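Long-range contact in mercuric reductase (Metallosphaera sedula, PDB 4YWO), which probably reduces mercuric ion to elemental mercury with NADPH, using a bound FAD and a redox-active cysteine pair, as a homodimer: residues Gly366-Val372 with Val391-Asn397. Sequence-based numbering, arbitrary orientation. Where two conformers were deposited one is given.
Sequences GEVEARV and VKMVTMN
Strands 368-372 and 391-396, extended throughout, run antiparallel at 169°, axes 4.7 Å apart, as the edge strand and its neighbour in the antiparallel sheet of the dimerisation domain. Val391, whose backbone hydrogen-bonds to Leu373 just beyond the segment, sets its O 3.3 Å from Val372 CA in a CA-H...O contact. Lys392 opposes Val372 in a non-hydrogen-bonded pair (CA-CA 4.3 Å); its all-t side chain lays CG 3.7 Å from Val372 CG2 and carries NZ onward to Glu214 and Glu216. Met393 and Arg371 form a hydrogen-bonded pair, Met393 N to Arg371 O 2.9 Å and Arg371 N to Met393 O 3.0 Å. Val394 faces Ala370, and its CG1 lies 4.1 Å from Val368 CG1, beneath helix 358-362. Thr395 and Glu369 form the next hydrogen-bonded pair (Thr395 N to Glu369 O 2.8 Å, Glu369 N to Thr395 O 3.1 Å); the p rotamer of Thr395 lets OG1 reach, through a water, Glu367 O. Met396 SD packs 3.9 Å from Val368 CG2 and 3.5 Å from Gly366 CA. Asn397, with positive phi (54°), leaves the strand, yet its N binds Glu367 O (2.8 Å) and its OD1 accepts Glu367 N (3.1 Å). Backbone hydrogen bonding thus dominates the pairing, with the Asn397 carboxamide substituting for a main-chain acceptor where the ladder ends.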
loop_
_atom_site.group_PDB
_atom_site.type_symbol
_atom_site.label_atom_id
_atom_site.label_comp_id
_atom_site.label_asym_id
_atom_site.label_seq_id
_atom_site.Cartn_x
_atom_site.Cartn_y
_atom_site.Cartn_z
ATOM N N GLY A 366 -26.012 -15.142 10.710
ATOM C CA GLY A 366 -24.637 -15.487 10.970
ATOM C C GLY A 366 -24.133 -14.726 12.175
ATOM O O GLY A 366 -24.773 -13.828 12.648
ATOM N N GLU A 367 -23.027 -15.161 12.717
ATOM C CA GLU A 367 -22.444 -14.542 13.891
ATOM C C GLU A 367 -21.515 -13.394 13.388
ATOM O O GLU A 367 -20.504 -13.699 12.750
ATOM C CB GLU A 367 -21.598 -15.554 14.665
ATOM C CG GLU A 367 -22.395 -16.676 15.361
ATOM C CD GLU A 367 -21.635 -17.322 16.519
ATOM O OE1 GLU A 367 -22.205 -18.214 17.198
ATOM O OE2 GLU A 367 -20.468 -16.925 16.781
ATOM N N VAL A 368 -21.862 -12.148 13.704
ATOM C CA VAL A 368 -21.070 -10.986 13.169
ATOM C C VAL A 368 -20.253 -10.371 14.273
ATOM O O VAL A 368 -20.770 -10.164 15.354
ATOM C CB VAL A 368 -21.974 -10.010 12.462
ATOM C CG1 VAL A 368 -21.244 -8.704 12.046
ATOM C CG2 VAL A 368 -22.597 -10.619 11.254
ATOM N N GLU A 369 -18.944 -10.100 14.038
ATOM C CA GLU A 369 -18.160 -9.263 14.902
ATOM C C GLU A 369 -17.558 -8.096 14.087
ATOM O O GLU A 369 -17.332 -8.236 12.876
ATOM C CB GLU A 369 -17.077 -10.021 15.605
ATOM C CG GLU A 369 -17.536 -11.209 16.466
ATOM C CD GLU A 369 -16.387 -11.829 17.254
ATOM O OE1 GLU A 369 -15.976 -12.977 16.912
ATOM O OE2 GLU A 369 -15.851 -11.173 18.189
ATOM N N ALA A 370 -17.275 -7.031 14.747
ATOM C CA ALA A 370 -16.619 -5.897 14.088
ATOM C C ALA A 370 -15.703 -5.192 15.051
ATOM O O ALA A 370 -16.009 -5.110 16.281
ATOM C CB ALA A 370 -17.630 -4.946 13.536
ATOM N N ARG A 371 -14.604 -4.587 14.576
ATOM C CA ARG A 371 -13.731 -3.804 15.409
ATOM C C ARG A 371 -13.285 -2.611 14.588
ATOM O O ARG A 371 -13.109 -2.687 13.335
ATOM C CB ARG A 371 -12.515 -4.553 15.922
ATOM C CG ARG A 371 -12.728 -5.779 16.778
ATOM C CD ARG A 371 -13.234 -5.323 18.161
ATOM N NE ARG A 371 -13.457 -6.494 19.047
ATOM C CZ ARG A 371 -14.512 -7.267 19.047
ATOM N NH1 ARG A 371 -15.572 -7.042 18.348
ATOM N NH2 ARG A 371 -14.569 -8.303 19.897
ATOM N N VAL A 372 -12.997 -1.544 15.302
ATOM C CA VAL A 372 -12.447 -0.322 14.703
ATOM C C VAL A 372 -11.194 0.086 15.444
ATOM O O VAL A 372 -11.186 0.206 16.683
ATOM C CB VAL A 372 -13.428 0.872 14.775
ATOM C CG1 VAL A 372 -12.778 2.160 14.225
ATOM C CG2 VAL A 372 -14.746 0.581 14.096
ATOM N N VAL A 391 -9.330 2.059 10.789
ATOM C CA VAL A 391 -9.500 0.795 10.025
ATOM C C VAL A 391 -10.614 0.011 10.728
ATOM O O VAL A 391 -10.563 -0.212 11.955
ATOM C CB VAL A 391 -8.205 -0.038 9.887
ATOM C CG1 VAL A 391 -8.474 -1.232 9.050
ATOM C CG2 VAL A 391 -7.192 0.804 9.237
ATOM N N LYS A 392 -11.632 -0.385 9.959
ATOM C CA LYS A 392 -12.761 -1.179 10.508
ATOM C C LYS A 392 -12.798 -2.512 9.798
ATOM O O LYS A 392 -12.700 -2.585 8.563
ATOM C CB LYS A 392 -14.057 -0.475 10.260
ATOM C CG LYS A 392 -15.286 -1.115 10.872
ATOM C CD LYS A 392 -16.463 -0.111 10.746
ATOM C CE LYS A 392 -17.622 -0.573 11.543
ATOM N NZ LYS A 392 -18.746 0.427 11.457
ATOM N N MET A 393 -12.939 -3.567 10.561
ATOM C CA MET A 393 -12.956 -4.946 10.057
ATOM C C MET A 393 -14.212 -5.643 10.506
ATOM O O MET A 393 -14.609 -5.454 11.680
ATOM C CB MET A 393 -11.686 -5.689 10.464
ATOM C CG MET A 393 -11.526 -7.154 9.953
ATOM S SD MET A 393 -9.959 -7.873 10.369
ATOM C CE MET A 393 -8.942 -7.112 9.118
ATOM N N VAL A 394 -14.863 -6.339 9.605
ATOM C CA VAL A 394 -16.109 -7.023 9.880
ATOM C C VAL A 394 -15.978 -8.497 9.578
ATOM O O VAL A 394 -15.445 -8.865 8.524
ATOM C CB VAL A 394 -17.239 -6.467 9.024
ATOM C CG1 VAL A 394 -18.565 -7.145 9.313
ATOM C CG2 VAL A 394 -17.377 -4.944 9.064
ATOM N N THR A 395 -16.375 -9.374 10.531
ATOM C CA THR A 395 -16.244 -10.837 10.269
ATOM C C THR A 395 -17.633 -11.444 10.356
ATOM O O THR A 395 -18.497 -10.930 11.042
ATOM C CB THR A 395 -15.323 -11.607 11.238
ATOM O OG1 THR A 395 -15.884 -11.503 12.597
ATOM C CG2 THR A 395 -13.892 -11.025 11.237
ATOM N N MET A 396 -17.866 -12.541 9.608
ATOM C CA MET A 396 -19.175 -13.243 9.640
ATOM C C MET A 396 -18.753 -14.711 9.756
ATOM O O MET A 396 -17.992 -15.221 8.936
ATOM C CB MET A 396 -19.938 -12.922 8.368
ATOM C CG MET A 396 -20.907 -14.026 7.902
ATOM S SD MET A 396 -22.264 -13.758 9.012
ATOM C CE MET A 396 -23.047 -12.579 7.864
ATOM N N ASN A 397 -19.193 -15.357 10.840
ATOM C CA ASN A 397 -18.795 -16.728 11.141
ATOM C C ASN A 397 -17.303 -16.959 11.170
ATOM O O ASN A 397 -16.784 -17.996 10.739
ATOM C CB ASN A 397 -19.566 -17.669 10.206
ATOM C CG ASN A 397 -20.991 -17.711 10.615
ATOM O OD1 ASN A 397 -21.229 -17.583 11.810
ATOM N ND2 ASN A 397 -21.947 -17.700 9.665
HETATM O O HOH W 1 -17.592 -13.516 13.138
#